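Local coordinates for 5-formaminoimidazole-4-carboxamide-1-(beta)-D-ribofuranosyl 5'-monophosphate synthetase (Methanocaldococcus jannaschii, PDB 2R7L), which catalyses the ATP- and formate-dependent formylation of AICAR to FAICAR without folates, a late step of de novo IMP biosynthesis, at residues A[51-54]-A[55-59]; A[335-338]-A[339-343]; A[32-35]-A[36-40]; A[70-73]-A[74-77]; A[347-350]-A[351-355]. All blocks are in the same frame, centred on the assembly; numbering follows the deposited sequence.

Contact 1. Residues A[51-54]-A[55-59]. With SO4 (sulfate ion), chain B.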
# COMPACT_ATOMS: atom_id res chain seq x y z
N ARG A 51 -28.61 4.78 18.22
CA ARG A 51 -27.37 3.99 18.27
C ARG A 51 -26.75 3.68 16.90
O ARG A 51 -25.92 2.77 16.78
CB ARG A 51 -27.63 2.68 19.03
CG ARG A 51 -28.03 2.89 20.49
CD ARG A 51 -28.10 1.57 21.24
NE ARG A 51 -26.78 0.94 21.40
CZ ARG A 51 -26.55 -0.14 22.14
NH1 ARG A 51 -27.55 -0.71 22.81
NH2 ARG A 51 -25.33 -0.64 22.23
N ASP A 52 -27.14 4.43 15.87
CA ASP A 52 -26.73 4.13 14.50
C ASP A 52 -25.60 5.02 13.98
O ASP A 52 -24.93 4.67 13.02
CB ASP A 52 -27.93 4.15 13.53
CG ASP A 52 -28.65 5.49 13.52
OD1 ASP A 52 -28.49 6.28 14.48
OD2 ASP A 52 -29.39 5.76 12.55
N VAL A 53 -25.41 6.16 14.64
CA VAL A 53 -24.42 7.14 14.21
C VAL A 53 -23.00 6.61 13.95
O VAL A 53 -22.39 6.96 12.95
CB VAL A 53 -24.35 8.34 15.17
CG1 VAL A 53 -23.18 9.24 14.82
CG2 VAL A 53 -25.65 9.13 15.11
N PRO A 54 -22.46 5.77 14.86
CA PRO A 54 -21.09 5.31 14.65
C PRO A 54 -20.94 4.51 13.36
O PRO A 54 -19.93 4.60 12.68
CB PRO A 54 -20.84 4.40 15.86
CG PRO A 54 -21.86 4.82 16.88
CD PRO A 54 -23.06 5.21 16.08
N TYR A 55 -21.97 3.73 13.04
CA TYR A 55 -21.98 2.85 11.87
C TYR A 55 -22.24 3.62 10.59
O TYR A 55 -21.85 3.19 9.50
CB TYR A 55 -22.99 1.73 12.10
CG TYR A 55 -22.68 1.09 13.42
CD1 TYR A 55 -21.64 0.19 13.52
CD2 TYR A 55 -23.34 1.48 14.58
CE1 TYR A 55 -21.29 -0.36 14.73
CE2 TYR A 55 -22.99 0.93 15.81
CZ TYR A 55 -21.96 0.01 15.87
OH TYR A 55 -21.58 -0.56 17.06
N LYS A 56 -22.87 4.78 10.73
CA LYS A 56 -23.13 5.65 9.59
C LYS A 56 -21.91 6.50 9.28
O LYS A 56 -21.51 6.62 8.12
CB LYS A 56 -24.35 6.52 9.84
CG LYS A 56 -25.65 5.72 9.89
CD LYS A 56 -26.87 6.61 9.83
CE LYS A 56 -26.84 7.66 10.92
NZ LYS A 56 -28.05 8.52 10.87
N ARG A 57 -21.31 7.07 10.31
CA ARG A 57 -20.19 7.98 10.10
C ARG A 57 -18.89 7.24 9.79
O ARG A 57 -17.99 7.79 9.16
CB ARG A 57 -20.03 8.93 11.29
CG ARG A 57 -21.31 9.68 11.59
CD ARG A 57 -21.06 11.07 12.12
NE ARG A 57 -22.32 11.68 12.51
CZ ARG A 57 -22.46 12.55 13.50
NH1 ARG A 57 -21.41 12.93 14.21
NH2 ARG A 57 -23.66 13.05 13.78
N PHE A 58 -18.78 6.00 10.24
CA PHE A 58 -17.60 5.21 9.91
C PHE A 58 -17.78 4.52 8.55
O PHE A 58 -16.83 3.94 8.02
CB PHE A 58 -17.25 4.22 11.03
CG PHE A 58 -16.45 4.84 12.17
CD1 PHE A 58 -15.25 5.49 11.93
CD2 PHE A 58 -16.90 4.74 13.48
CE1 PHE A 58 -14.51 6.04 12.96
CE2 PHE A 58 -16.16 5.29 14.53
CZ PHE A 58 -14.97 5.94 14.27
N LYS A 59 -18.99 4.59 8.00
CA LYS A 59 -19.28 4.18 6.61
C LYS A 59 -19.00 2.71 6.39
O LYS A 59 -18.46 2.32 5.36
CB LYS A 59 -18.46 5.03 5.62
CG LYS A 59 -18.83 6.51 5.60
CD LYS A 59 -20.25 6.71 5.11
CE LYS A 59 -20.74 8.14 5.36
NZ LYS A 59 -22.23 8.17 5.47
S SO4 B . -25.62 11.36 11.12
O1 SO4 B . -24.86 10.17 11.49
O2 SO4 B . -26.26 11.93 12.31
O3 SO4 B . -24.71 12.35 10.53
O4 SO4 B . -26.65 11.00 10.14

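Contact 2. Residues A[335-338]-A[339-343]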
# COMPACT_ATOMS: atom_id res chain seq x y z
N GLU A 335 0.20 -6.95 6.85
CA GLU A 335 -1.04 -6.20 6.64
C GLU A 335 -1.65 -5.71 7.96
O GLU A 335 -1.45 -6.31 9.01
CB GLU A 335 -2.04 -7.09 5.89
CG GLU A 335 -1.70 -7.33 4.41
CD GLU A 335 -1.85 -6.08 3.55
OE1 GLU A 335 -2.72 -6.09 2.65
OE2 GLU A 335 -1.13 -5.09 3.77
N PRO A 336 -2.42 -4.61 7.90
CA PRO A 336 -3.19 -4.13 9.05
C PRO A 336 -4.43 -5.01 9.31
O PRO A 336 -5.57 -4.55 9.19
CB PRO A 336 -3.61 -2.72 8.62
CG PRO A 336 -3.70 -2.82 7.11
CD PRO A 336 -2.59 -3.74 6.72
N LEU A 337 -4.19 -6.28 9.66
CA LEU A 337 -5.25 -7.27 9.76
C LEU A 337 -5.95 -7.25 11.12
O LEU A 337 -5.31 -7.47 12.15
CB LEU A 337 -4.65 -8.67 9.53
CG LEU A 337 -5.58 -9.88 9.67
CD1 LEU A 337 -6.57 -9.94 8.51
CD2 LEU A 337 -4.78 -11.16 9.74
N SER A 338 -7.26 -6.98 11.13
CA SER A 338 -8.08 -7.10 12.33
C SER A 338 -8.71 -8.48 12.44
O SER A 338 -8.72 -9.25 11.49
CB SER A 338 -9.20 -6.06 12.34
OG SER A 338 -10.15 -6.35 11.31
N MET A 339 -9.26 -8.79 13.62
CA MET A 339 -9.99 -10.03 13.80
C MET A 339 -11.21 -10.09 12.88
O MET A 339 -11.49 -11.13 12.27
CB MET A 339 -10.43 -10.20 15.26
CG MET A 339 -11.14 -11.51 15.53
SD MET A 339 -10.09 -12.95 15.28
CE MET A 339 -9.13 -13.00 16.79
N GLY A 340 -11.93 -8.99 12.79
CA GLY A 340 -13.07 -8.90 11.87
C GLY A 340 -12.74 -9.27 10.42
O GLY A 340 -13.53 -9.94 9.75
N GLN A 341 -11.57 -8.84 9.94
CA GLN A 341 -11.14 -9.16 8.58
C GLN A 341 -10.70 -10.61 8.43
O GLN A 341 -10.88 -11.21 7.37
CB GLN A 341 -10.02 -8.24 8.08
CG GLN A 341 -9.70 -8.48 6.60
CD GLN A 341 -8.66 -7.55 6.03
OE1 GLN A 341 -8.08 -6.73 6.74
NE2 GLN A 341 -8.42 -7.67 4.72
N ARG A 342 -10.11 -11.15 9.49
CA ARG A 342 -9.72 -12.56 9.55
C ARG A 342 -10.93 -13.49 9.51
O ARG A 342 -10.89 -14.56 8.90
CB ARG A 342 -8.89 -12.84 10.80
CG ARG A 342 -8.40 -14.28 10.90
CD ARG A 342 -7.47 -14.61 9.76
NE ARG A 342 -7.16 -16.04 9.64
CZ ARG A 342 -7.90 -16.90 8.95
NH1 ARG A 342 -9.01 -16.50 8.32
NH2 ARG A 342 -7.53 -18.18 8.88
N ILE A 343 -12.01 -13.08 10.17
CA ILE A 343 -13.27 -13.82 10.09
C ILE A 343 -13.80 -13.80 8.65
O ILE A 343 -14.07 -14.85 8.06
CB ILE A 343 -14.32 -13.23 11.06
CG1 ILE A 343 -13.94 -13.54 12.52
CG2 ILE A 343 -15.73 -13.74 10.75
CD1 ILE A 343 -14.63 -12.66 13.54
O HOH W 1 -8.13 -5.10 8.93

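Contact 3. Residues A[32-35]-A[36-40]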
# COMPACT_ATOMS: atom_id res chain seq x y z
N ILE A 32 -15.77 -6.04 12.46
CA ILE A 32 -16.45 -7.14 11.80
C ILE A 32 -16.98 -6.67 10.45
O ILE A 32 -16.86 -7.38 9.45
CB ILE A 32 -17.63 -7.68 12.64
CG1 ILE A 32 -17.13 -8.53 13.80
CG2 ILE A 32 -18.58 -8.50 11.77
CD1 ILE A 32 -18.21 -8.88 14.84
N LEU A 33 -17.57 -5.48 10.43
CA LEU A 33 -18.13 -4.94 9.20
C LEU A 33 -17.02 -4.38 8.30
O LEU A 33 -16.98 -4.68 7.10
CB LEU A 33 -19.19 -3.88 9.52
CG LEU A 33 -20.43 -4.35 10.29
CD1 LEU A 33 -21.38 -3.19 10.59
CD2 LEU A 33 -21.17 -5.47 9.56
N LYS A 34 -16.11 -3.60 8.87
CA LYS A 34 -14.95 -3.11 8.12
C LYS A 34 -14.17 -4.25 7.48
O LYS A 34 -13.86 -4.21 6.30
CB LYS A 34 -14.01 -2.28 9.00
CG LYS A 34 -12.86 -1.60 8.23
CD LYS A 34 -13.40 -0.65 7.18
CE LYS A 34 -12.28 -0.06 6.31
NZ LYS A 34 -12.79 1.02 5.44
N GLY A 35 -13.85 -5.27 8.27
CA GLY A 35 -13.10 -6.42 7.77
C GLY A 35 -13.81 -7.09 6.60
O GLY A 35 -13.17 -7.53 5.65
N ALA A 36 -15.13 -7.17 6.69
CA ALA A 36 -15.95 -7.74 5.63
C ALA A 36 -15.86 -6.92 4.34
O ALA A 36 -15.65 -7.47 3.27
CB ALA A 36 -17.39 -7.84 6.09
N LYS A 37 -16.05 -5.61 4.45
CA LYS A 37 -15.91 -4.73 3.32
C LYS A 37 -14.54 -4.89 2.67
O LYS A 37 -14.43 -4.99 1.45
CB LYS A 37 -16.10 -3.27 3.75
CG LYS A 37 -17.52 -2.92 4.17
CD LYS A 37 -18.39 -2.55 3.00
CE LYS A 37 -18.04 -1.16 2.48
NZ LYS A 37 -18.98 -0.71 1.42
N LEU A 38 -13.49 -4.93 3.50
CA LEU A 38 -12.12 -5.04 3.00
C LEU A 38 -11.89 -6.35 2.26
O LEU A 38 -10.99 -6.44 1.43
CB LEU A 38 -11.10 -4.91 4.16
CG LEU A 38 -10.82 -3.51 4.71
CD1 LEU A 38 -9.96 -3.59 5.97
CD2 LEU A 38 -10.15 -2.61 3.68
N GLU A 39 -12.69 -7.37 2.57
CA GLU A 39 -12.58 -8.66 1.87
C GLU A 39 -13.53 -8.77 0.67
O GLU A 39 -13.55 -9.77 -0.03
CB GLU A 39 -12.80 -9.83 2.84
CG GLU A 39 -11.67 -10.00 3.85
CD GLU A 39 -10.37 -10.44 3.20
OE1 GLU A 39 -10.37 -11.48 2.50
OE2 GLU A 39 -9.34 -9.75 3.39
N GLY A 40 -14.33 -7.73 0.44
CA GLY A 40 -15.16 -7.66 -0.76
C GLY A 40 -16.63 -7.92 -0.54
O GLY A 40 -17.41 -7.89 -1.49

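Contact 4. Residues A[70-73]-A[74-77]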
# COMPACT_ATOMS: atom_id res chain seq x y z
N PHE A 70 -33.10 -3.64 20.38
CA PHE A 70 -32.23 -4.74 19.96
C PHE A 70 -32.80 -6.10 20.34
O PHE A 70 -32.35 -7.13 19.86
CB PHE A 70 -30.81 -4.60 20.52
CG PHE A 70 -29.97 -3.56 19.83
CD1 PHE A 70 -28.75 -3.16 20.36
CD2 PHE A 70 -30.40 -2.96 18.65
CE1 PHE A 70 -27.98 -2.20 19.73
CE2 PHE A 70 -29.63 -2.00 18.02
CZ PHE A 70 -28.42 -1.62 18.56
N SER A 71 -33.80 -6.09 21.22
CA SER A 71 -34.42 -7.34 21.64
C SER A 71 -35.19 -7.97 20.48
O SER A 71 -35.40 -9.18 20.45
CB SER A 71 -35.33 -7.10 22.84
OG SER A 71 -35.44 -8.28 23.61
N ASP A 72 -35.59 -7.14 19.52
CA ASP A 72 -36.40 -7.59 18.38
C ASP A 72 -35.65 -8.49 17.40
O ASP A 72 -36.27 -9.16 16.58
CB ASP A 72 -36.98 -6.40 17.64
CG ASP A 72 -37.92 -5.58 18.50
OD1 ASP A 72 -38.55 -6.16 19.41
OD2 ASP A 72 -38.04 -4.36 18.26
N ILE A 73 -34.32 -8.51 17.49
CA ILE A 73 -33.51 -9.24 16.52
C ILE A 73 -33.77 -10.75 16.53
O ILE A 73 -33.29 -11.48 15.66
CB ILE A 73 -32.01 -8.95 16.70
CG1 ILE A 73 -31.47 -9.67 17.94
CG2 ILE A 73 -31.79 -7.46 16.81
CD1 ILE A 73 -30.02 -9.33 18.26
N LYS A 74 -34.54 -11.21 17.52
CA LYS A 74 -34.97 -12.60 17.55
C LYS A 74 -36.23 -12.79 16.70
O LYS A 74 -36.50 -13.88 16.21
CB LYS A 74 -35.24 -13.06 18.99
CG LYS A 74 -36.12 -12.11 19.77
CD LYS A 74 -36.76 -12.79 20.97
CE LYS A 74 -37.35 -11.76 21.92
NZ LYS A 74 -38.13 -10.73 21.18
N ASN A 75 -36.99 -11.71 16.53
CA ASN A 75 -38.25 -11.75 15.79
C ASN A 75 -38.10 -12.40 14.42
O ASN A 75 -37.08 -12.24 13.75
CB ASN A 75 -38.83 -10.35 15.62
CG ASN A 75 -39.27 -9.76 16.94
OD1 ASN A 75 -39.28 -10.43 17.96
ND2 ASN A 75 -39.65 -8.48 16.91
N GLU A 76 -39.13 -13.14 14.02
CA GLU A 76 -39.10 -13.87 12.77
C GLU A 76 -39.06 -12.92 11.58
O GLU A 76 -38.58 -13.28 10.51
CB GLU A 76 -40.32 -14.80 12.67
CG GLU A 76 -39.97 -16.26 12.41
CD GLU A 76 -39.42 -16.49 11.02
OE1 GLU A 76 -39.95 -15.88 10.06
OE2 GLU A 76 -38.47 -17.29 10.88
N GLU A 77 -39.54 -11.70 11.78
CA GLU A 77 -39.49 -10.67 10.75
C GLU A 77 -38.05 -10.32 10.39
O GLU A 77 -37.72 -10.08 9.23
CB GLU A 77 -40.23 -9.41 11.20
CG GLU A 77 -40.15 -8.26 10.21
CD GLU A 77 -40.62 -6.94 10.79
OE1 GLU A 77 -41.27 -6.95 11.86
OE2 GLU A 77 -40.35 -5.89 10.17

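Contact 5. Residues A[347-350]-A[351-355]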
# COMPACT_ATOMS: atom_id res chain seq x y z
N ILE A 347 -14.54 -16.79 5.75
CA ILE A 347 -15.80 -16.91 5.03
C ILE A 347 -15.56 -16.89 3.52
O ILE A 347 -16.05 -17.76 2.80
CB ILE A 347 -16.82 -15.84 5.47
CG1 ILE A 347 -17.17 -16.03 6.96
CG2 ILE A 347 -18.07 -15.92 4.62
CD1 ILE A 347 -18.14 -14.99 7.53
N LYS A 348 -14.78 -15.91 3.05
CA LYS A 348 -14.40 -15.81 1.65
C LYS A 348 -13.82 -17.12 1.14
O LYS A 348 -14.37 -17.73 0.23
CB LYS A 348 -13.39 -14.67 1.46
CG LYS A 348 -13.19 -14.22 0.02
CD LYS A 348 -12.05 -13.22 -0.07
CE LYS A 348 -12.16 -12.35 -1.29
NZ LYS A 348 -11.26 -11.16 -1.21
N MET A 349 -12.73 -17.57 1.76
CA MET A 349 -12.08 -18.82 1.39
C MET A 349 -12.98 -20.04 1.43
O MET A 349 -12.84 -20.95 0.60
CB MET A 349 -10.88 -19.06 2.29
CG MET A 349 -9.60 -18.45 1.78
SD MET A 349 -8.20 -18.97 2.79
CE MET A 349 -8.24 -20.75 2.59
N ALA A 350 -13.89 -20.09 2.40
CA ALA A 350 -14.79 -21.23 2.52
C ALA A 350 -15.74 -21.26 1.33
O ALA A 350 -15.92 -22.31 0.70
CB ALA A 350 -15.56 -21.17 3.83
N LEU A 351 -16.35 -20.12 1.01
CA LEU A 351 -17.19 -20.00 -0.18
C LEU A 351 -16.47 -20.41 -1.47
O LEU A 351 -17.05 -21.10 -2.31
CB LEU A 351 -17.71 -18.57 -0.32
CG LEU A 351 -18.77 -18.16 0.70
CD1 LEU A 351 -19.00 -16.66 0.67
CD2 LEU A 351 -20.06 -18.92 0.42
N GLN A 352 -15.22 -19.98 -1.61
CA GLN A 352 -14.43 -20.28 -2.80
C GLN A 352 -14.03 -21.76 -2.91
O GLN A 352 -13.83 -22.26 -4.02
CB GLN A 352 -13.16 -19.43 -2.82
CG GLN A 352 -13.38 -17.95 -3.10
CD GLN A 352 -12.08 -17.16 -3.09
OE1 GLN A 352 -11.01 -17.70 -2.80
NE2 GLN A 352 -12.17 -15.87 -3.41
N LEU A 353 -13.88 -22.43 -1.78
CA LEU A 353 -13.43 -23.83 -1.78
C LEU A 353 -14.60 -24.78 -1.61
O LEU A 353 -14.41 -26.00 -1.55
CB LEU A 353 -12.39 -24.08 -0.68
CG LEU A 353 -11.09 -23.27 -0.68
CD1 LEU A 353 -10.48 -23.30 0.70
CD2 LEU A 353 -10.11 -23.81 -1.71
N ASP A 354 -15.81 -24.23 -1.53
CA ASP A 354 -17.01 -25.02 -1.32
C ASP A 354 -16.90 -25.83 -0.01
O ASP A 354 -16.97 -27.06 -0.01
CB ASP A 354 -17.27 -25.94 -2.51
CG ASP A 354 -18.73 -26.34 -2.64
OD1 ASP A 354 -19.60 -25.50 -2.35
OD2 ASP A 354 -19.00 -27.50 -3.03
N MET A 355 -16.70 -25.10 1.08
CA MET A 355 -16.51 -25.70 2.40
C MET A 355 -17.22 -24.85 3.43
O MET A 355 -16.75 -24.71 4.56
CB MET A 355 -15.03 -25.77 2.75
CG MET A 355 -14.25 -26.78 1.95
SD MET A 355 -12.50 -26.69 2.32
CE MET A 355 -11.92 -28.16 1.49

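Contact 1. Residues A[51-54]-A[55-59]
Arg57 lies alongside Val53 one helical turn earlier, the two side chains pointing the same way. Its CB and CG pass over the carbonyl of Val53, with CG 3.2 Å from Val53 O; CD then meets Val53 CG1. That methyl, anti to the valine's own backbone N (chi1 171°), points along the arginine chain and stands 3.4 Å above the guanidinium plane, toward its rim. A sulfate, probably from the crystallisation liquor, meets the edge of the group: Arg57 NE donates to sulfate O1 at 3.1 Å, NH2 to O2 at 3.2 Å and almost straight (172°). NH2 also forms a salt bridge with Asp276 of a neighbouring subunit, and NH1 bonds Val220 O there. Replacing this arginine by an alanine would probably leave that Asp276 without this mate and the sulfate with one cationic donor fewer.

The contact is built on the short helix 53-57 of a beta-alpha-beta unit between strands 43-47 and 63-66, in the Rossmann-like part of the chain. The other donor is Lys56, whose NZ reaches sulfate O4 at 2.9 Å and makes a longer salt bridge, 3.5 Å, to Asp52 OD2, itself bonded to Tyr66 OH. Pro54 CB lies over one face of the Tyr55 ring in a CH-pi contact, 4.3 Å from the centroid, while Arg51 O meets the ring edge in plane.

Contact 2. Residues A[335-338]-A[339-343]
One water links three groups of this turn: it donates to Pro336 O at 2.6 Å and to Gln341 OE1 at 2.7 Å, and accepts from Ser338 N at 3.0 Å. The loop and the first turn of the helix are thereby joined through one bridging molecule, which holds the oxygen end of the Gln341 amide. At the other end of that amide, NE2 bonds Glu39, so both ends are held and the rotation of the group is fixed. Gln341 gets there as an extended chain, with CG opposite its backbone N (chi1 -173°), reaching back along the loop.

Ser338 is the N-cap of helix 339-353. Its OG, placed between the backbone N and the carbonyl carbon by chi1 of 68°, accepts from Gln341 N at 3.2 Å with an N-H...O angle of 154°, and so satisfies an amide of the first turn. The next amide, Arg342 N, donates to Ser338 O at 3.1 Å, starting the regular helical bonding. Before the cap, Pro336 is the centre of an inverse gamma turn.

The apolar part of the contact is Leu337, whose CD1 methyl rests against Gln341 CB at 3.9 Å and stays close to CG and CD of the same chain, the two side chains meeting at a slant. Arg342 bends away at chi2, its guanidinium forming salt bridges with Glu221 and Glu346, while Met339 points away from the loop and packs on His210 and Phe212 of strand 205-214.

Contact 3. Residues A[32-35]-A[36-40]
Lys34 and Leu38, one turn apart, make the side-chain contact of this stretch. The Lys34 chain kinks at chi2 (60°), and its CE comes to 4.1 Å from Leu38 CG while its CG faces the CD1 methyl; the two side chains meet at a slant, and the contact is a light apolar one. The ammonium goes further and bonds Leu331 O of a neighbouring subunit.

The backbone bonds are those of a helix running to its end. Lys37 N to Leu33 O, 3.0 Å and 171°, and Leu38 N to Lys34 O, 2.9 Å, are nearly straight. Glu39 N to Gly35 O, 3.1 Å, is weak because it is bent, where the helix runs out. Gly40 N then turns back to Lys37 O at 2.9 Å, and with its positive phi of 106° the end is a Schellman motif; at these backbone angles a side chain would press on the preceding carbonyl oxygen, so glycine suits the position.

Close packing on the carbonyls accompanies these bonds: Ala36 CB lies 3.3 Å from Leu33 O, and Glu39 CG lies 3.4 Å from Gly35 O. The polar tips find partners elsewhere: besides Gln341, Glu39 has a salt bridge to Arg345, and Lys37 NZ pairs with Asp62 and bonds Gly40 O of another subunit.

The helix 29-38 connects strands 20-24 and 43-47 in a beta-alpha-beta crossover. Leu33 and Ala36 face those two strands, while Leu38 and Glu39 meet helix 339-353.

Contact 4. Residues A[70-73]-A[74-77]
Asp72 and Asn75 stand side by side and point the same way, with carboxylate and amide planes 29° apart. The amide nitrogen approaches the aspartate flank: ND2 is 3.5 Å from Asp72 CB and 3.6 Å from OD1, an approach by packing alone. Asp72 OD2 is taken up by Asn69 N. What ties the pair together is the backbone, since Asn75 N donates to Asp72 O at 2.7 Å, from above the carbonyl plane (47° out of it).

Lys74 is oriented differently, arching back over the preceding turn. Chi1 of 50° sets its CG between backbone N and carbonyl carbon and brings it to 3.1 Å from Ser71 O. The chain then runs extended and folds at chi4, which returns NZ toward the same carbonyl, where it donates weakly to Ser71 O at 3.2 Å. NZ makes a second weak bond to Asn75 OD1 at 3.4 Å, so the ammonium links the two ends of the turn loosely. Asp72 OD1 is 4.9 Å from Lys74 NZ, a nearby opposite charge that may favour this fold of the chain.

The turn is a 3-10 segment leading from strand 63-66 into helix 76-84, with Asn75 at the N-cap position although its side chain makes no capping bond. The buried Ile73 points away from 74-77 and packs on Phe95, Tyr98 and Cys99 of helix 93-99, and Phe70 meets the Tyr98 ring edge-to-face.

Contact 5. Residues A[347-350]-A[351-355]
Met349 lies alongside Leu353, one turn on, the two side chains pointing the same way, with the Met349 CE methyl 3.9 Å from Leu353 CD1. A bend at chi3 (60°) brings that methyl round to the leucine. The same two residues meet Leu353 of a neighbouring subunit, so the ridge they form is part of an interface between subunits. A similar pair is Ile347 and Leu351, whose CG2 and CD1 branches approach to 4.1 Å.

Lys348 and Gln352 also run side by side, the lysine extended from CG opposite its backbone N. Gln352 NE2 rests 3.9 Å from Lys348 CG and close to CE, touching its aliphatic stem rather than its charge, while Lys348 NZ goes on to Glu39 O. Were this glutamine an alanine, the lysine stem would probably lose the amide lying along it, and with it would go the packing on Lys217 of the neighbouring subunit.

These pairs sit on the last turns of helix 339-353, which closes in a Schellman motif: Asp354 takes positive phi, and Met355 N reaches back to Ala350 O at 2.9 Å, 158°. Further up, the bonds are straighter, Leu351 N to Ile347 O at 3.0 Å and 177°. Ala350 O also receives a weak bond from Leu353 N at 3.2 Å. Ala350 CB, for its part, packs on Ile359, and Met355 on Met355 of the neighbouring subunit.

In the fold
Contacts 1, 3 and 4 belong to the Rossmann-like N-terminal part, contacts 2 and 5 to opposite ends of helix 339-353. Contact 3 meets both of the latter: its centre is about 9 Å from that of contact 2, where Gln341 NE2 comes to 2.6 Å of Glu39 OE2, and about 15 Å from that of contact 5, where Lys348 NZ is 2.9 Å from Glu39 O. Contacts 1 and 4 touch through Arg51 NH1 and Phe70 CE1 at 3.4 Å. Contact 1 is nearest the substrate, the Arg51 side chain about 5 Å from a bound AICAR; the side chains of Ile73, Ile32 and Met339 lie about 10, 11 and 12 Å from a bound AICAR, and contact 5 is remote.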